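Local structure of integron cassette protein VCH_CASS2 (Vibrio cholerae, 3GK6) at residues L67-T78 / D89-L97. The protein probably binds cationic drug-like compounds, as an effector-binding protein encoded by a mobile integron gene cassette. Residues are numbered along the deposited sequence; the frame is centred on the assembly and turned at random.
Sequences LTDKSKVYGLYT and DVIACSDTL
The Tyr77 ring takes Val90 over one face, with CG1 4.3 Å from the ring centroid in a CH-pi contact, while CG2 reaches CE1 beside it; Trp132 meets this ring edge-to-face and its OH is hydrogen-bonded to Glu155. A polyether, probably from the crystallisation liquor, lies about 4 Å from the Tyr77 side chain (nearest atoms) and may mark a pocket. The Tyr74 ring has Cys93 O near its plane at one edge, stacks on Phe30, and is linked through its OH and a water to Asp95 OD2. The flat carboxylate of Asp95, its CG set between its own backbone N and carbonyl carbon (chi1 57°), receives Lys72 N at OD1 over 2.9 Å, from above its plane, and rests OD2 against Lys72 CB and CG. Lys72 O is gripped twice: Asp95 N comes in the carbonyl plane, Ser94 OG from above it at 2.8 Å. Beyond, Ser71 OG, which also accepts Thr68 N within the type I turn 68-71, shares a 2.6 Å hydrogen bond with Thr96 OG1 and so joins that turn to the open end of the hairpin. Leu67 CD2 packs on Leu97 CG. Six backbone hydrogen bonds join the antiparallel strands through the pairs Tyr74-Cys93, Leu76-Ile91 and Thr78-Asp89. This hairpin belongs to a closed antiparallel barrel, between strands 18-39 and 152-156; helix 52-62 packs on Val73, Val90 and Ala92, whereas Leu76 and Ile91 on the other face meet strand 106-121.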
ATOM      1  N   LEU A  67      -8.036  14.113  -8.272  1.00 50.97           N
ATOM      2  CA  LEU A  67      -8.288  13.964  -6.840  1.00 46.34           C
ATOM      3  C   LEU A  67      -8.845  15.242  -6.222  1.00 54.88           C
ATOM      4  O   LEU A  67      -8.729  16.324  -6.797  1.00 58.48           O
ATOM      5  CB  LEU A  67      -7.007  13.553  -6.106  1.00 43.33           C
ATOM      6  CG  LEU A  67      -6.352  12.259  -6.582  1.00 40.99           C
ATOM      7  CD1 LEU A  67      -4.998  12.044  -5.897  1.00 38.90           C
ATOM      8  CD2 LEU A  67      -7.282  11.077  -6.343  1.00 35.57           C
ATOM      9  N   THR A  68      -9.451  15.108  -5.047  1.00 49.68           N
ATOM     10  CA  THR A  68      -9.937  16.260  -4.296  1.00 64.09           C
ATOM     11  C   THR A  68      -9.124  16.397  -3.018  1.00 66.84           C
ATOM     12  O   THR A  68      -8.242  15.582  -2.755  1.00 65.58           O
ATOM     13  CB  THR A  68     -11.426  16.121  -3.938  1.00 63.45           C
ATOM     14  OG1 THR A  68     -11.611  14.992  -3.075  1.00 57.47           O
ATOM     15  CG2 THR A  68     -12.260  15.936  -5.194  1.00 67.36           C
ATOM     16  N   ASP A  69      -9.416  17.423  -2.226  1.00 71.81           N
ATOM     17  CA  ASP A  69      -8.676  17.656  -0.988  1.00 77.36           C
ATOM     18  C   ASP A  69      -9.005  16.614   0.074  1.00 67.90           C
ATOM     19  O   ASP A  69      -8.252  16.428   1.028  1.00 65.16           O
ATOM     20  CB  ASP A  69      -8.933  19.065  -0.450  1.00 92.38           C
ATOM     21  CG  ASP A  69      -7.980  20.096  -1.034  1.00105.80           C
ATOM     22  OD1 ASP A  69      -6.991  19.693  -1.683  1.00104.25           O
ATOM     23  OD2 ASP A  69      -8.217  21.308  -0.839  1.00114.79           O
ATOM     24  N   LYS A  70     -10.129  15.931  -0.098  1.00 59.35           N
ATOM     25  CA  LYS A  70     -10.533  14.901   0.847  1.00 57.44           C
ATOM     26  C   LYS A  70     -10.188  13.500   0.338  1.00 50.17           C
ATOM     27  O   LYS A  70     -10.518  12.502   0.982  1.00 49.00           O
ATOM     28  CB  LYS A  70     -12.029  15.006   1.160  1.00 64.21           C
ATOM     29  CG  LYS A  70     -12.426  16.316   1.821  1.00 74.69           C
ATOM     30  CD  LYS A  70     -13.774  16.212   2.519  1.00 85.88           C
ATOM     31  CE  LYS A  70     -14.903  15.989   1.526  1.00 92.52           C
ATOM     32  NZ  LYS A  70     -16.240  16.121   2.171  1.00 96.37           N
ATOM     33  N   SER A  71      -9.541  13.427  -0.822  1.00 40.38           N
ATOM     34  CA  SER A  71      -9.149  12.137  -1.370  1.00 42.20           C
ATOM     35  C   SER A  71      -8.134  11.458  -0.455  1.00 32.59           C
ATOM     36  O   SER A  71      -7.171  12.077  -0.021  1.00 37.82           O
ATOM     37  CB  SER A  71      -8.551  12.293  -2.774  1.00 36.67           C
ATOM     38  OG  SER A  71      -9.531  12.708  -3.707  1.00 43.34           O
ATOM     39  N   LYS A  72      -8.359  10.184  -0.161  1.00 36.27           N
ATOM     40  CA  LYS A  72      -7.351   9.388   0.525  1.00 32.02           C
ATOM     41  C   LYS A  72      -6.637   8.497  -0.476  1.00 31.70           C
ATOM     42  O   LYS A  72      -7.268   7.853  -1.319  1.00 30.28           O
ATOM     43  CB  LYS A  72      -7.979   8.552   1.633  1.00 27.16           C
ATOM     44  CG  LYS A  72      -8.590   9.412   2.732  1.00 33.80           C
ATOM     45  CD  LYS A  72      -9.101   8.583   3.895  1.00 38.74           C
ATOM     46  CE  LYS A  72      -9.642   9.492   4.991  1.00 46.56           C
ATOM     47  NZ  LYS A  72     -10.104   8.704   6.165  1.00 59.10           N
ATOM     48  N   VAL A  73      -5.314   8.455  -0.369  1.00 27.32           N
ATOM     49  CA  VAL A  73      -4.497   7.728  -1.333  1.00 29.82           C
ATOM     50  C   VAL A  73      -3.822   6.524  -0.690  1.00 24.49           C
ATOM     51  O   VAL A  73      -3.319   6.609   0.429  1.00 24.04           O
ATOM     52  CB  VAL A  73      -3.457   8.658  -1.984  1.00 26.19           C
ATOM     53  CG1 VAL A  73      -2.598   7.884  -2.973  1.00 26.46           C
ATOM     54  CG2 VAL A  73      -4.180   9.819  -2.687  1.00 26.57           C
ATOM     55  N   TYR A  74      -3.827   5.409  -1.411  1.00 20.50           N
ATOM     56  CA  TYR A  74      -3.376   4.129  -0.882  1.00 21.78           C
ATOM     57  C   TYR A  74      -2.507   3.395  -1.881  1.00 23.99           C
ATOM     58  O   TYR A  74      -2.632   3.589  -3.101  1.00 23.78           O
ATOM     59  CB  TYR A  74      -4.570   3.211  -0.612  1.00 22.60           C
ATOM     60  CG  TYR A  74      -5.558   3.733   0.391  1.00 23.44           C
ATOM     61  CD1 TYR A  74      -5.428   3.423   1.744  1.00 24.81           C
ATOM     62  CD2 TYR A  74      -6.637   4.510  -0.012  1.00 23.43           C
ATOM     63  CE1 TYR A  74      -6.355   3.891   2.669  1.00 23.26           C
ATOM     64  CE2 TYR A  74      -7.568   4.981   0.905  1.00 23.51           C
ATOM     65  CZ  TYR A  74      -7.413   4.674   2.240  1.00 29.82           C
ATOM     66  OH  TYR A  74      -8.328   5.143   3.151  1.00 33.30           O
ATOM     67  N   GLY A  75      -1.653   2.531  -1.341  1.00 21.16           N
ATOM     68  CA  GLY A  75      -0.977   1.512  -2.118  1.00 22.99           C
ATOM     69  C   GLY A  75      -1.473   0.157  -1.641  1.00 22.95           C
ATOM     70  O   GLY A  75      -1.113  -0.285  -0.560  1.00 23.81           O
ATOM     71  N   LEU A  76      -2.342  -0.482  -2.419  1.00 21.28           N
ATOM     72  CA  LEU A  76      -2.814  -1.817  -2.074  1.00 22.77           C
ATOM     73  C   LEU A  76      -1.877  -2.930  -2.521  1.00 29.01           C
ATOM     74  O   LEU A  76      -1.323  -2.892  -3.627  1.00 28.12           O
ATOM     75  CB  LEU A  76      -4.186  -2.080  -2.698  1.00 24.96           C
ATOM     76  CG  LEU A  76      -5.455  -1.870  -1.905  1.00 34.96           C
ATOM     77  CD1 LEU A  76      -5.470  -0.523  -1.183  1.00 32.26           C
ATOM     78  CD2 LEU A  76      -6.641  -2.028  -2.849  1.00 28.63           C
ATOM     79  N   TYR A  77      -1.728  -3.929  -1.656  1.00 24.80           N
ATOM     80  CA  TYR A  77      -1.041  -5.160  -1.989  1.00 22.33           C
ATOM     81  C   TYR A  77      -2.027  -6.308  -1.784  1.00 29.14           C
ATOM     82  O   TYR A  77      -2.537  -6.506  -0.681  1.00 24.74           O
ATOM     83  CB  TYR A  77       0.195  -5.321  -1.118  1.00 23.45           C
ATOM     84  CG  TYR A  77       1.210  -4.215  -1.355  1.00 21.95           C
ATOM     85  CD1 TYR A  77       2.316  -4.427  -2.176  1.00 26.08           C
ATOM     86  CD2 TYR A  77       1.042  -2.954  -0.786  1.00 20.88           C
ATOM     87  CE1 TYR A  77       3.240  -3.426  -2.398  1.00 23.96           C
ATOM     88  CE2 TYR A  77       1.964  -1.935  -1.000  1.00 19.65           C
ATOM     89  CZ  TYR A  77       3.061  -2.183  -1.811  1.00 22.89           C
ATOM     90  OH  TYR A  77       3.989  -1.193  -2.038  1.00 24.38           O
ATOM     91  N   THR A  78      -2.307  -7.045  -2.854  1.00 27.76           N
ATOM     92  CA  THR A  78      -3.432  -7.970  -2.839  1.00 26.27           C
ATOM     93  C   THR A  78      -3.256  -9.036  -3.920  1.00 29.91           C
ATOM     94  O   THR A  78      -2.237  -9.054  -4.625  1.00 33.36           O
ATOM     95  CB  THR A  78      -4.755  -7.184  -3.044  1.00 34.89           C
ATOM     96  OG1 THR A  78      -5.889  -8.033  -2.807  1.00 33.87           O
ATOM     97  CG2 THR A  78      -4.821  -6.605  -4.459  1.00 37.32           C
ATOM     98  N   ASP A  89      -0.500  -8.267  -6.664  1.00 32.33           N
ATOM     99  CA  ASP A  89      -0.888  -7.048  -7.349  1.00 32.13           C
ATOM    100  C   ASP A  89      -0.578  -5.872  -6.446  1.00 27.81           C
ATOM    101  O   ASP A  89      -0.820  -5.936  -5.243  1.00 28.00           O
ATOM    102  CB  ASP A  89      -2.382  -7.033  -7.642  1.00 31.18           C
ATOM    103  CG  ASP A  89      -2.764  -7.959  -8.770  1.00 39.07           C
ATOM    104  OD1 ASP A  89      -1.877  -8.321  -9.559  1.00 37.84           O
ATOM    105  OD2 ASP A  89      -3.954  -8.317  -8.859  1.00 37.98           O
ATOM    106  N   VAL A  90      -0.060  -4.805  -7.040  1.00 27.37           N
ATOM    107  CA  VAL A  90       0.089  -3.529  -6.349  1.00 29.09           C
ATOM    108  C   VAL A  90      -0.856  -2.543  -7.019  1.00 28.20           C
ATOM    109  O   VAL A  90      -0.919  -2.468  -8.246  1.00 30.73           O
ATOM    110  CB  VAL A  90       1.534  -3.013  -6.430  1.00 29.49           C
ATOM    111  CG1 VAL A  90       1.695  -1.726  -5.605  1.00 24.94           C
ATOM    112  CG2 VAL A  90       2.503  -4.092  -5.956  1.00 28.41           C
ATOM    113  N   ILE A  91      -1.611  -1.804  -6.219  1.00 25.91           N
ATOM    114  CA  ILE A  91      -2.585  -0.869  -6.759  1.00 28.66           C
ATOM    115  C   ILE A  91      -2.411   0.521  -6.163  1.00 28.72           C
ATOM    116  O   ILE A  91      -2.570   0.715  -4.954  1.00 27.09           O
ATOM    117  CB  ILE A  91      -4.046  -1.343  -6.527  1.00 31.42           C
ATOM    118  CG1 ILE A  91      -4.183  -2.838  -6.836  1.00 27.71           C
ATOM    119  CG2 ILE A  91      -5.002  -0.500  -7.349  1.00 30.08           C
ATOM    120  CD1 ILE A  91      -5.610  -3.389  -6.736  1.00 29.37           C
ATOM    121  N   ALA A  92      -2.073   1.478  -7.022  1.00 28.37           N
ATOM    122  CA  ALA A  92      -1.983   2.883  -6.645  1.00 28.06           C
ATOM    123  C   ALA A  92      -3.372   3.467  -6.853  1.00 31.69           C
ATOM    124  O   ALA A  92      -3.884   3.516  -7.979  1.00 29.33           O
ATOM    125  CB  ALA A  92      -0.945   3.606  -7.501  1.00 25.51           C
ATOM    126  N   CYS A  93      -4.010   3.881  -5.765  1.00 25.22           N
ATOM    127  CA  CYS A  93      -5.439   4.117  -5.848  1.00 28.69           C
ATOM    128  C   CYS A  93      -5.927   5.135  -4.839  1.00 31.66           C
ATOM    129  O   CYS A  93      -5.175   5.587  -3.981  1.00 29.81           O
ATOM    130  CB  CYS A  93      -6.181   2.792  -5.655  1.00 33.44           C
ATOM    131  SG  CYS A  93      -5.779   1.947  -4.086  1.00 27.65           S
ATOM    132  N   SER A  94      -7.208   5.484  -4.945  1.00 30.86           N
ATOM    133  CA  SER A  94      -7.806   6.451  -4.044  1.00 27.98           C
ATOM    134  C   SER A  94      -9.293   6.165  -3.893  1.00 32.01           C
ATOM    135  O   SER A  94      -9.930   5.571  -4.766  1.00 32.45           O
ATOM    136  CB  SER A  94      -7.588   7.881  -4.563  1.00 35.52           C
ATOM    137  OG  SER A  94      -8.211   8.848  -3.730  1.00 35.22           O
ATOM    138  N   ASP A  95      -9.845   6.589  -2.775  1.00 31.60           N
ATOM    139  CA  ASP A  95     -11.230   6.275  -2.486  1.00 36.24           C
ATOM    140  C   ASP A  95     -12.219   7.065  -3.353  1.00 44.40           C
ATOM    141  O   ASP A  95     -13.332   6.600  -3.601  1.00 48.83           O
ATOM    142  CB  ASP A  95     -11.522   6.412  -0.987  1.00 38.51           C
ATOM    143  CG  ASP A  95     -11.194   7.790  -0.432  1.00 43.13           C
ATOM    144  OD1 ASP A  95     -10.604   8.633  -1.143  1.00 36.97           O
ATOM    145  OD2 ASP A  95     -11.534   8.026   0.748  1.00 52.42           O
ATOM    146  N   THR A  96     -11.806   8.229  -3.848  1.00 38.11           N
ATOM    147  CA  THR A  96     -12.729   9.093  -4.586  1.00 47.06           C
ATOM    148  C   THR A  96     -12.722   8.856  -6.098  1.00 54.92           C
ATOM    149  O   THR A  96     -13.623   9.299  -6.801  1.00 59.38           O
ATOM    150  CB  THR A  96     -12.469  10.589  -4.317  1.00 45.11           C
ATOM    151  OG1 THR A  96     -11.173  10.949  -4.807  1.00 41.22           O
ATOM    152  CG2 THR A  96     -12.564  10.893  -2.823  1.00 44.17           C
ATOM    153  N   LEU A  97     -11.705   8.169  -6.599  1.00 44.79           N
ATOM    154  CA  LEU A  97     -11.676   7.826  -8.014  1.00 46.34           C
ATOM    155  C   LEU A  97     -12.742   6.782  -8.311  1.00 42.55           C
ATOM    156  O   LEU A  97     -13.201   6.089  -7.407  1.00 44.93           O
ATOM    157  CB  LEU A  97     -10.294   7.306  -8.405  1.00 42.97           C
ATOM    158  CG  LEU A  97      -9.189   8.351  -8.293  1.00 41.51           C
ATOM    159  CD1 LEU A  97      -7.827   7.688  -8.434  1.00 34.57           C
ATOM    160  CD2 LEU A  97      -9.372   9.458  -9.343  1.00 44.68           C
TER
HETATM  161  O   HOH W   1     -11.116   5.205   2.230  1.00 44.64           O